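Local coordinates for protein dihydroxyacetone kinase (Citrobacter freundii, PDB 1UN8) that phosphorylates dihydroxyacetone with ATP as a homodimer and carries a tightly bound phospholipid in its eight-helix barrel domain, at residues A414-T425 with S437-E448; G473-A484 with A501-S512. One frame throughout, in Å; residues are numbered along the deposited sequence.

Both contacts lie in the C-terminal alpha barrel. Following the chain, helix 413-427 comes first and helix 430-448 turns back along it. Interaction 1 closes that short helical hairpin. Helix 453-468 follows. Interaction 2 then joins residues 473-484, a loop running into helix 478-490, to residues 501-512 at the end of helix 495-511, closing a second hairpin. The two loops are in series; neither nests in nor crosses the other. The centres of interaction 1 and interaction 2 lie about 23 Å apart. They still touch, since F439 CE1 packs on L481 CD1 at 3.7 Å. Interaction 1 lines the lipid pocket, and interaction 2 holds part of the ATP site.

Interaction 1 of 2, residues A414-T425 with S437-E448; sequences ATLFALIGERLT and SIFFTAAGQKLE. With MYY ((2R)-3-(phosphonooxy)-2-(tetradecanoyloxy)propyl palmitate), chain C.
F417 and F440 form the centre of this contact between two antiparallel helices. The edge of the F440 ring points at the face of F417 in a T-shaped pair, with planes at 79° and centroids 5.5 Å apart. F440 CD2 is the atom over that face. F417 sits as a knob among F440, A443, G444 and L447, and its CD1 meets L447 CD1 at 3.5 Å. F440 is the reverse knob, set among F417, I420, G421 and L424. One face of its ring takes a CH-pi contact from I420 CG2, 3.9 Å from the centroid, while F439 CD2 covers the opposite face.

The helices form neighbouring staves of the eight-helix barrel, and the aromatic cluster lines its lipid pocket. I420 CD1 reaches acyl carbon C32 at 3.4 Å. F440 CZ touches C34, and F417 CE2 lies near C28. The branches of I420 divide the work: CG2 is anti to the backbone N and meets F440, while CG1 carries CD1 to the lipid.

Glycines bring the backbones close: G421 CA lies 4.1 Å from S437 CA, and G444 packs against F417 CB. Here S437 OG donates to G421 O at 2.7 Å and accepts from T425 N at 3.1 Å, a bent bond of 138°. This buried hydroxyl thus ties one helix to two points on the other. One turn on, T441 OG1 donates back to S437 O. Farther out, helix 388-404 packs on I420 and L424, helix 453-468 covers L447, and L120 of the second subunit rests on T425 and S437.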
loop_
_atom_site.group_PDB
_atom_site.type_symbol
_atom_site.label_atom_id
_atom_site.label_comp_id
_atom_site.label_asym_id
_atom_site.label_seq_id
_atom_site.Cartn_x
_atom_site.Cartn_y
_atom_site.Cartn_z
ATOM N N ALA A 414 -42.103 24.497 21.513
ATOM C CA ALA A 414 -40.932 24.559 20.640
ATOM C C ALA A 414 -39.642 24.462 21.447
ATOM O O ALA A 414 -38.816 23.586 21.220
ATOM C CB ALA A 414 -40.948 25.847 19.836
ATOM N N THR A 415 -39.484 25.364 22.403
ATOM C CA THR A 415 -38.298 25.377 23.246
ATOM C C THR A 415 -38.265 24.144 24.142
ATOM O O THR A 415 -37.193 23.606 24.424
ATOM C CB THR A 415 -38.265 26.655 24.099
ATOM O OG1 THR A 415 -38.379 27.792 23.232
ATOM C CG2 THR A 415 -36.957 26.755 24.873
ATOM N N LEU A 416 -39.437 23.694 24.584
ATOM C CA LEU A 416 -39.507 22.507 25.426
ATOM C C LEU A 416 -38.973 21.306 24.676
ATOM O O LEU A 416 -38.133 20.572 25.192
ATOM C CB LEU A 416 -40.940 22.205 25.858
ATOM C CG LEU A 416 -41.039 20.910 26.672
ATOM C CD1 LEU A 416 -40.286 21.070 27.996
ATOM C CD2 LEU A 416 -42.498 20.566 26.920
ATOM N N PHE A 417 -39.465 21.100 23.460
ATOM C CA PHE A 417 -39.009 19.973 22.656
ATOM C C PHE A 417 -37.510 20.099 22.419
ATOM O O PHE A 417 -36.751 19.146 22.622
ATOM C CB PHE A 417 -39.757 19.914 21.312
ATOM C CG PHE A 417 -41.138 19.300 21.402
ATOM C CD1 PHE A 417 -41.852 18.997 20.245
ATOM C CD2 PHE A 417 -41.724 19.023 22.636
ATOM C CE1 PHE A 417 -43.120 18.432 20.317
ATOM C CE2 PHE A 417 -42.990 18.457 22.716
ATOM C CZ PHE A 417 -43.690 18.160 21.552
ATOM N N ALA A 418 -37.088 21.288 22.002
ATOM C CA ALA A 418 -35.678 21.547 21.745
ATOM C C ALA A 418 -34.844 21.209 22.983
ATOM O O ALA A 418 -33.727 20.713 22.869
ATOM C CB ALA A 418 -35.479 23.009 21.360
ATOM N N LEU A 419 -35.391 21.470 24.165
ATOM C CA LEU A 419 -34.666 21.183 25.395
ATOM C C LEU A 419 -34.562 19.683 25.653
ATOM O O LEU A 419 -33.511 19.188 26.068
ATOM C CB LEU A 419 -35.342 21.862 26.583
ATOM C CG LEU A 419 -34.649 21.533 27.906
ATOM C CD1 LEU A 419 -33.195 21.995 27.848
ATOM C CD2 LEU A 419 -35.393 22.201 29.051
ATOM N N ILE A 420 -35.659 18.970 25.420
ATOM C CA ILE A 420 -35.678 17.522 25.603
ATOM C C ILE A 420 -34.708 16.925 24.587
ATOM O O ILE A 420 -33.881 16.072 24.926
ATOM C CB ILE A 420 -37.100 16.941 25.363
ATOM C CG1 ILE A 420 -38.051 17.436 26.454
ATOM C CG2 ILE A 420 -37.067 15.414 25.351
ATOM C CD1 ILE A 420 -39.503 17.120 26.181
ATOM N N GLY A 421 -34.815 17.391 23.344
ATOM C CA GLY A 421 -33.954 16.896 22.290
ATOM C C GLY A 421 -32.491 17.018 22.656
ATOM O O GLY A 421 -31.668 16.162 22.319
ATOM N N GLU A 422 -32.166 18.087 23.369
ATOM C CA GLU A 422 -30.797 18.320 23.777
ATOM C C GLU A 422 -30.381 17.431 24.938
ATOM O O GLU A 422 -29.262 16.939 24.978
ATOM C CB GLU A 422 -30.622 19.781 24.181
ATOM C CG GLU A 422 -29.185 20.176 24.486
ATOM C CD GLU A 422 -29.092 21.503 25.228
ATOM O OE1 GLU A 422 -29.403 21.540 26.444
ATOM O OE2 GLU A 422 -28.712 22.511 24.589
ATOM N N ARG A 423 -31.292 17.208 25.871
ATOM C CA ARG A 423 -30.979 16.417 27.051
ATOM C C ARG A 423 -31.014 14.885 26.953
ATOM O O ARG A 423 -30.287 14.208 27.674
ATOM C CB ARG A 423 -31.888 16.868 28.199
ATOM C CG ARG A 423 -31.735 18.332 28.598
ATOM C CD ARG A 423 -31.078 18.469 29.967
ATOM N NE ARG A 423 -29.644 18.198 29.915
ATOM C CZ ARG A 423 -28.959 17.595 30.883
ATOM N NH1 ARG A 423 -29.577 17.188 31.987
ATOM N NH2 ARG A 423 -27.652 17.399 30.748
ATOM N N LEU A 424 -31.837 14.332 26.072
ATOM C CA LEU A 424 -31.943 12.879 25.977
ATOM C C LEU A 424 -30.646 12.114 25.712
ATOM O O LEU A 424 -30.308 11.214 26.478
ATOM C CB LEU A 424 -33.011 12.495 24.945
ATOM C CG LEU A 424 -34.450 12.891 25.320
ATOM C CD1 LEU A 424 -35.438 12.298 24.322
ATOM C CD2 LEU A 424 -34.769 12.404 26.729
ATOM N N THR A 425 -29.917 12.456 24.652
ATOM C CA THR A 425 -28.667 11.752 24.339
ATOM C C THR A 425 -27.654 11.796 25.474
ATOM O O THR A 425 -26.802 10.909 25.597
ATOM C CB THR A 425 -27.968 12.324 23.101
ATOM O OG1 THR A 425 -27.941 13.751 23.192
ATOM C CG2 THR A 425 -28.679 11.898 21.839
ATOM N N SER A 437 -33.404 12.040 20.427
ATOM C CA SER A 437 -32.957 13.425 20.359
ATOM C C SER A 437 -33.259 13.974 18.977
ATOM O O SER A 437 -33.668 15.121 18.829
ATOM C CB SER A 437 -31.460 13.539 20.656
ATOM O OG SER A 437 -31.232 13.460 22.056
ATOM N N ILE A 438 -33.048 13.149 17.963
ATOM C CA ILE A 438 -33.349 13.557 16.605
ATOM C C ILE A 438 -34.837 13.901 16.513
ATOM O O ILE A 438 -35.224 14.958 16.014
ATOM C CB ILE A 438 -33.042 12.426 15.625
ATOM C CG1 ILE A 438 -31.527 12.274 15.499
ATOM C CG2 ILE A 438 -33.714 12.694 14.282
ATOM C CD1 ILE A 438 -31.101 11.099 14.667
ATOM N N PHE A 439 -35.662 12.992 17.006
ATOM C CA PHE A 439 -37.106 13.156 16.995
ATOM C C PHE A 439 -37.527 14.514 17.557
ATOM O O PHE A 439 -38.113 15.335 16.854
ATOM C CB PHE A 439 -37.745 12.034 17.821
ATOM C CG PHE A 439 -39.253 12.059 17.834
ATOM C CD1 PHE A 439 -39.986 11.605 16.739
ATOM C CD2 PHE A 439 -39.940 12.517 18.956
ATOM C CE1 PHE A 439 -41.373 11.601 16.759
ATOM C CE2 PHE A 439 -41.329 12.517 18.988
ATOM C CZ PHE A 439 -42.049 12.056 17.883
ATOM N N PHE A 440 -37.226 14.745 18.830
ATOM C CA PHE A 440 -37.608 15.991 19.469
ATOM C C PHE A 440 -36.953 17.250 18.895
ATOM O O PHE A 440 -37.595 18.300 18.816
ATOM C CB PHE A 440 -37.352 15.898 20.973
ATOM C CG PHE A 440 -38.354 15.043 21.704
ATOM C CD1 PHE A 440 -38.037 13.741 22.088
ATOM C CD2 PHE A 440 -39.620 15.544 22.010
ATOM C CE1 PHE A 440 -38.964 12.944 22.774
ATOM C CE2 PHE A 440 -40.561 14.756 22.695
ATOM C CZ PHE A 440 -40.227 13.452 23.079
ATOM N N THR A 441 -35.688 17.152 18.492
ATOM C CA THR A 441 -34.990 18.302 17.928
ATOM C C THR A 441 -35.706 18.768 16.669
ATOM O O THR A 441 -36.013 19.952 16.519
ATOM C CB THR A 441 -33.530 17.956 17.585
ATOM O OG1 THR A 441 -32.853 17.553 18.782
ATOM C CG2 THR A 441 -32.812 19.158 16.993
ATOM N N ALA A 442 -35.972 17.831 15.767
ATOM C CA ALA A 442 -36.665 18.136 14.526
ATOM C C ALA A 442 -38.104 18.564 14.812
ATOM O O ALA A 442 -38.652 19.419 14.111
ATOM C CB ALA A 442 -36.655 16.924 13.611
ATOM N N ALA A 443 -38.718 17.978 15.837
ATOM C CA ALA A 443 -40.087 18.323 16.187
ATOM C C ALA A 443 -40.117 19.737 16.722
ATOM O O ALA A 443 -40.959 20.544 16.323
ATOM C CB ALA A 443 -40.624 17.368 17.241
ATOM N N GLY A 444 -39.194 20.025 17.634
ATOM C CA GLY A 444 -39.118 21.343 18.232
ATOM C C GLY A 444 -38.952 22.410 17.176
ATOM O O GLY A 444 -39.465 23.515 17.320
ATOM N N GLN A 445 -38.238 22.077 16.108
ATOM C CA GLN A 445 -38.006 23.018 15.027
ATOM C C GLN A 445 -39.210 23.185 14.117
ATOM O O GLN A 445 -39.423 24.256 13.551
ATOM C CB GLN A 445 -36.791 22.588 14.210
ATOM C CG GLN A 445 -35.497 23.158 14.754
ATOM C CD GLN A 445 -35.503 24.669 14.717
ATOM O OE1 GLN A 445 -35.487 25.265 13.636
ATOM N NE2 GLN A 445 -35.540 25.300 15.896
ATOM N N LYS A 446 -39.998 22.132 13.963
ATOM C CA LYS A 446 -41.172 22.223 13.118
ATOM C C LYS A 446 -42.155 23.149 13.829
ATOM O O LYS A 446 -42.857 23.937 13.196
ATOM C CB LYS A 446 -41.783 20.843 12.916
ATOM C CG LYS A 446 -42.860 20.803 11.848
ATOM C CD LYS A 446 -42.323 21.257 10.498
ATOM C CE LYS A 446 -43.385 21.129 9.418
ATOM N NZ LYS A 446 -42.934 21.665 8.104
ATOM N N LEU A 447 -42.196 23.050 15.158
ATOM C CA LEU A 447 -43.060 23.901 15.962
ATOM C C LEU A 447 -42.581 25.349 15.840
ATOM O O LEU A 447 -43.393 26.276 15.755
ATOM C CB LEU A 447 -43.009 23.495 17.438
ATOM C CG LEU A 447 -43.725 22.224 17.886
ATOM C CD1 LEU A 447 -43.497 22.009 19.378
ATOM C CD2 LEU A 447 -45.209 22.349 17.592
ATOM N N GLU A 448 -41.262 25.544 15.835
ATOM C CA GLU A 448 -40.701 26.887 15.734
ATOM C C GLU A 448 -41.178 27.549 14.446
ATOM O O GLU A 448 -41.291 28.772 14.372
ATOM C CB GLU A 448 -39.175 26.838 15.757
ATOM C CG GLU A 448 -38.562 28.117 16.271
ATOM C CD GLU A 448 -38.935 28.376 17.718
ATOM O OE1 GLU A 448 -38.508 27.583 18.588
ATOM O OE2 GLU A 448 -39.655 29.364 17.987
HETATM C C38 MYY C . -37.518 8.331 25.939
HETATM C C37 MYY C . -37.963 9.398 26.942
HETATM C C36 MYY C . -38.816 10.474 26.265
HETATM C C35 MYY C . -39.294 11.527 27.268
HETATM C C34 MYY C . -40.257 12.522 26.612
HETATM C C33 MYY C . -40.773 13.589 27.580
HETATM C C32 MYY C . -41.702 14.584 26.875
HETATM C C31 MYY C . -43.022 13.938 26.446
HETATM C C30 MYY C . -43.796 14.740 25.393
HETATM C C29 MYY C . -44.508 15.996 25.906
HETATM C C28 MYY C . -45.538 16.465 24.873
HETATM C C27 MYY C . -46.343 17.692 25.308
HETATM C C26 MYY C . -47.573 17.923 24.422
HETATM C C25 MYY C . -48.353 19.167 24.867
HETATM C C24 MYY C . -49.867 19.033 24.701
HETATM C C23 MYY C . -50.459 19.647 23.424
HETATM O O10 MYY C . -49.777 19.781 22.407
HETATM O O8 MYY C . -51.756 20.056 23.447
HETATM C C6 MYY C . -52.218 20.535 22.170
HETATM C C5 MYY C . -52.923 19.414 21.413
HETATM C C4 MYY C . -54.378 19.794 21.090
HETATM O O6 MYY C . -55.083 20.373 22.201
HETATM P P MYY C . -55.684 19.507 23.428
HETATM O O4 MYY C . -54.491 18.564 23.968
HETATM O O3 MYY C . -55.967 20.594 24.587
HETATM O O5 MYY C . -56.911 18.747 23.089
HETATM O O7 MYY C . -52.769 18.168 22.121
HETATM C C7 MYY C . -52.894 17.091 21.296
HETATM O O9 MYY C . -53.153 17.229 20.102
HETATM C C8 MYY C . -52.734 15.693 21.904
HETATM C C9 MYY C . -51.574 14.946 21.244
HETATM C C10 MYY C . -50.563 14.442 22.278
HETATM C C11 MYY C . -49.406 13.679 21.630
HETATM C C12 MYY C . -48.377 13.259 22.682
HETATM C C13 MYY C . -47.164 12.566 22.057
HETATM C C14 MYY C . -46.064 12.464 23.114
HETATM C C15 MYY C . -44.739 11.942 22.554
HETATM C C16 MYY C . -44.678 10.414 22.519
HETATM C C17 MYY C . -43.218 9.968 22.412
HETATM C C18 MYY C . -43.054 8.516 22.865
HETATM C C19 MYY C . -41.579 8.150 23.042
HETATM C C20 MYY C . -41.425 6.765 23.675
#

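Interaction 2 of 2, residues G473-A484 with A501-S512; sequences GDRTMIDALQPA and AAQAGAERTCLS
T509 O is gripped by two nitrogens of R475. The shorter, straighter bond comes from NE at 2.9 Å, with an N-H...O angle of 158°; it lies in the carbonyl plane, on a lone pair. NH2 adds a longer bond of 3.3 Å from above that plane. The arginine holds the oxygen side-on, at its guanidinium edge. A bend at the third torsion of R475 (chi3 62°) turns NE toward that oxygen, and CD passes S512 O at 3.4 Å. R475 thus ties the loop before helix 478-490 to the last turn of helix 495-511.

T509 CG2 packs on D479 CB at 3.7 Å, and T509 OG1 donates to A506 O and accepts from the backbone N of D533, an ATP-site residue. T476 and D479 are placed as in a capping box near their helix start, though the return bond from T476 N to D479 is weak and doubtful. T476 and M477 belong to the ATP site, so this turn carries part of it.

Beyond the loop the helices run antiparallel, and their small residues allow a close approach. G505 CA lies 3.1 Å from D479 O in a CA-H...O contact, and A502 CA makes a similar one with A480 O. A484 CB meets A502 CB, while P483 CB packs on A501 CB at 3.8 Å. P483 CG also lies at the edge of the R508 guanidinium.

Helix 534-547 touches both partners, through M477, L481 and Q503. Helix 453-468 packs on I478 and L481, and helix 430-448 reaches M477 and L481, placing this hairpin within the barrel wall.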
loop_
_atom_site.group_PDB
_atom_site.type_symbol
_atom_site.label_atom_id
_atom_site.label_comp_id
_atom_site.label_asym_id
_atom_site.label_seq_id
_atom_site.Cartn_x
_atom_site.Cartn_y
_atom_site.Cartn_z
ATOM N N GLY A 473 -42.696 -2.030 9.970
ATOM C CA GLY A 473 -42.538 -3.449 9.758
ATOM C C GLY A 473 -41.166 -3.946 10.168
ATOM O O GLY A 473 -40.953 -5.157 10.225
ATOM N N ASP A 474 -40.235 -3.038 10.459
ATOM C CA ASP A 474 -38.886 -3.458 10.849
ATOM C C ASP A 474 -38.768 -3.754 12.344
ATOM O O ASP A 474 -37.689 -4.025 12.861
ATOM C CB ASP A 474 -37.835 -2.415 10.426
ATOM C CG ASP A 474 -37.688 -2.300 8.904
ATOM O OD1 ASP A 474 -37.920 -3.305 8.202
ATOM O OD2 ASP A 474 -37.325 -1.210 8.404
ATOM N N ARG A 475 -39.887 -3.678 13.045
ATOM C CA ARG A 475 -39.915 -3.995 14.467
ATOM C C ARG A 475 -39.276 -3.003 15.437
ATOM O O ARG A 475 -38.564 -3.398 16.364
ATOM C CB ARG A 475 -39.320 -5.394 14.701
ATOM C CG ARG A 475 -39.963 -6.481 13.836
ATOM C CD ARG A 475 -39.633 -7.894 14.327
ATOM N NE ARG A 475 -40.133 -8.133 15.679
ATOM C CZ ARG A 475 -39.413 -7.984 16.789
ATOM N NH1 ARG A 475 -38.148 -7.605 16.710
ATOM N NH2 ARG A 475 -39.964 -8.187 17.981
ATOM N N THR A 476 -39.542 -1.717 15.236
ATOM C CA THR A 476 -39.027 -0.694 16.145
ATOM C C THR A 476 -40.214 0.151 16.581
ATOM O O THR A 476 -41.318 -0.009 16.055
ATOM C CB THR A 476 -38.002 0.231 15.467
ATOM O OG1 THR A 476 -38.687 1.187 14.643
ATOM C CG2 THR A 476 -37.038 -0.583 14.616
ATOM N N MET A 477 -39.988 1.060 17.520
ATOM C CA MET A 477 -41.066 1.914 18.002
ATOM C C MET A 477 -41.858 2.554 16.852
ATOM O O MET A 477 -43.024 2.908 17.010
ATOM C CB MET A 477 -40.496 2.993 18.909
ATOM C CG MET A 477 -39.576 3.952 18.218
ATOM S SD MET A 477 -38.872 5.048 19.446
ATOM C CE MET A 477 -40.180 6.250 19.590
ATOM N N ILE A 478 -41.225 2.684 15.691
ATOM C CA ILE A 478 -41.880 3.269 14.532
ATOM C C ILE A 478 -43.191 2.549 14.227
ATOM O O ILE A 478 -44.191 3.183 13.876
ATOM C CB ILE A 478 -40.973 3.185 13.279
ATOM C CG1 ILE A 478 -39.636 3.890 13.545
ATOM C CG2 ILE A 478 -41.675 3.804 12.076
ATOM C CD1 ILE A 478 -39.761 5.353 13.867
ATOM N N ASP A 479 -43.186 1.225 14.369
ATOM C CA ASP A 479 -44.375 0.424 14.087
ATOM C C ASP A 479 -45.621 0.806 14.877
ATOM O O ASP A 479 -46.739 0.495 14.469
ATOM C CB ASP A 479 -44.074 -1.054 14.301
ATOM C CG ASP A 479 -42.848 -1.495 13.554
ATOM O OD1 ASP A 479 -42.880 -1.463 12.308
ATOM O OD2 ASP A 479 -41.853 -1.883 14.193
ATOM N N ALA A 480 -45.427 1.478 16.002
ATOM C CA ALA A 480 -46.548 1.905 16.817
ATOM C C ALA A 480 -46.709 3.424 16.706
ATOM O O ALA A 480 -47.828 3.939 16.708
ATOM C CB ALA A 480 -46.320 1.495 18.286
ATOM N N LEU A 481 -45.588 4.132 16.588
ATOM C CA LEU A 481 -45.603 5.591 16.509
ATOM C C LEU A 481 -46.297 6.128 15.266
ATOM O O LEU A 481 -47.192 6.963 15.360
ATOM C CB LEU A 481 -44.177 6.146 16.554
ATOM C CG LEU A 481 -43.893 7.396 17.397
ATOM C CD1 LEU A 481 -42.848 8.221 16.681
ATOM C CD2 LEU A 481 -45.138 8.216 17.626
ATOM N N GLN A 482 -45.876 5.656 14.102
ATOM C CA GLN A 482 -46.461 6.118 12.849
ATOM C C GLN A 482 -47.977 5.967 12.822
ATOM O O GLN A 482 -48.693 6.923 12.539
ATOM C CB GLN A 482 -45.848 5.369 11.668
ATOM C CG GLN A 482 -46.286 5.915 10.338
ATOM C CD GLN A 482 -45.144 5.996 9.352
ATOM O OE1 GLN A 482 -44.577 4.976 8.944
ATOM N NE2 GLN A 482 -44.791 7.219 8.967
ATOM N N PRO A 483 -48.484 4.757 13.116
ATOM C CA PRO A 483 -49.931 4.541 13.113
ATOM C C PRO A 483 -50.618 5.584 13.979
ATOM O O PRO A 483 -51.610 6.188 13.567
ATOM C CB PRO A 483 -50.066 3.133 13.690
ATOM C CG PRO A 483 -48.828 2.462 13.226
ATOM C CD PRO A 483 -47.775 3.511 13.469
ATOM N N ALA A 484 -50.061 5.795 15.172
ATOM C CA ALA A 484 -50.600 6.755 16.125
ATOM C C ALA A 484 -50.559 8.175 15.588
ATOM O O ALA A 484 -51.547 8.905 15.689
ATOM C CB ALA A 484 -49.830 6.672 17.441
ATOM N N ALA A 501 -54.379 2.470 17.343
ATOM C CA ALA A 501 -53.532 2.314 16.172
ATOM C C ALA A 501 -52.143 1.845 16.606
ATOM O O ALA A 501 -51.607 0.863 16.087
ATOM C CB ALA A 501 -53.440 3.641 15.421
ATOM N N ALA A 502 -51.571 2.553 17.573
ATOM C CA ALA A 502 -50.255 2.210 18.085
ATOM C C ALA A 502 -50.258 0.767 18.576
ATOM O O ALA A 502 -49.338 -0.009 18.291
ATOM C CB ALA A 502 -49.868 3.161 19.231
ATOM N N GLN A 503 -51.303 0.415 19.318
ATOM C CA GLN A 503 -51.448 -0.926 19.873
ATOM C C GLN A 503 -51.432 -1.999 18.785
ATOM O O GLN A 503 -50.797 -3.043 18.951
ATOM C CB GLN A 503 -52.738 -1.002 20.694
ATOM C CG GLN A 503 -53.008 -2.343 21.357
ATOM C CD GLN A 503 -51.882 -2.804 22.261
ATOM O OE1 GLN A 503 -51.151 -1.999 22.826
ATOM N NE2 GLN A 503 -51.751 -4.116 22.416
ATOM N N ALA A 504 -52.116 -1.746 17.669
ATOM C CA ALA A 504 -52.143 -2.715 16.568
ATOM C C ALA A 504 -50.729 -2.872 16.028
ATOM O O ALA A 504 -50.259 -3.981 15.792
ATOM C CB ALA A 504 -53.074 -2.238 15.463
ATOM N N GLY A 505 -50.057 -1.739 15.835
ATOM C CA GLY A 505 -48.699 -1.763 15.329
ATOM C C GLY A 505 -47.759 -2.513 16.255
ATOM O O GLY A 505 -46.897 -3.258 15.792
ATOM N N ALA A 506 -47.911 -2.322 17.561
ATOM C CA ALA A 506 -47.051 -3.018 18.509
ATOM C C ALA A 506 -47.319 -4.512 18.379
ATOM O O ALA A 506 -46.401 -5.333 18.421
ATOM C CB ALA A 506 -47.341 -2.560 19.922
ATOM N N GLU A 507 -48.592 -4.855 18.218
ATOM C CA GLU A 507 -48.990 -6.244 18.077
ATOM C C GLU A 507 -48.362 -6.847 16.831
ATOM O O GLU A 507 -47.931 -7.995 16.854
ATOM C CB GLU A 507 -50.523 -6.347 18.046
ATOM C CG GLU A 507 -51.139 -6.226 19.442
ATOM C CD GLU A 507 -52.623 -5.906 19.433
ATOM O OE1 GLU A 507 -53.248 -5.984 20.515
ATOM O OE2 GLU A 507 -53.154 -5.565 18.354
ATOM N N ARG A 508 -48.283 -6.074 15.750
ATOM C CA ARG A 508 -47.683 -6.588 14.520
ATOM C C ARG A 508 -46.226 -7.011 14.740
ATOM O O ARG A 508 -45.756 -7.961 14.115
ATOM C CB ARG A 508 -47.774 -5.549 13.385
ATOM C CG ARG A 508 -49.161 -5.459 12.750
ATOM C CD ARG A 508 -49.185 -4.561 11.522
ATOM N NE ARG A 508 -49.201 -3.137 11.849
ATOM C CZ ARG A 508 -50.298 -2.426 12.092
ATOM N NH1 ARG A 508 -51.494 -2.996 12.047
ATOM N NH2 ARG A 508 -50.197 -1.136 12.379
ATOM N N THR A 509 -45.519 -6.329 15.643
ATOM C CA THR A 509 -44.116 -6.669 15.899
ATOM C C THR A 509 -43.970 -8.012 16.598
ATOM O O THR A 509 -42.893 -8.598 16.596
ATOM C CB THR A 509 -43.371 -5.588 16.741
ATOM O OG1 THR A 509 -43.741 -5.683 18.121
ATOM C CG2 THR A 509 -43.692 -4.210 16.226
ATOM N N CYS A 510 -45.044 -8.501 17.203
ATOM C CA CYS A 510 -44.977 -9.792 17.875
ATOM C C CYS A 510 -44.985 -10.904 16.849
ATOM O O CYS A 510 -44.431 -11.977 17.082
ATOM C CB CYS A 510 -46.163 -9.988 18.801
ATOM S SG CYS A 510 -46.035 -9.078 20.340
ATOM N N LEU A 511 -45.619 -10.642 15.712
ATOM C CA LEU A 511 -45.705 -11.633 14.657
ATOM C C LEU A 511 -44.387 -11.812 13.916
ATOM O O LEU A 511 -43.833 -12.909 13.878
ATOM C CB LEU A 511 -46.819 -11.254 13.674
ATOM C CG LEU A 511 -48.229 -11.205 14.277
ATOM C CD1 LEU A 511 -49.221 -10.870 13.188
ATOM C CD2 LEU A 511 -48.580 -12.533 14.916
ATOM N N SER A 512 -43.878 -10.728 13.340
ATOM C CA SER A 512 -42.635 -10.772 12.575
ATOM C C SER A 512 -41.378 -11.032 13.399
ATOM O O SER A 512 -40.262 -10.902 12.893
ATOM C CB SER A 512 -42.476 -9.475 11.777
ATOM O OG SER A 512 -42.772 -8.348 12.583
#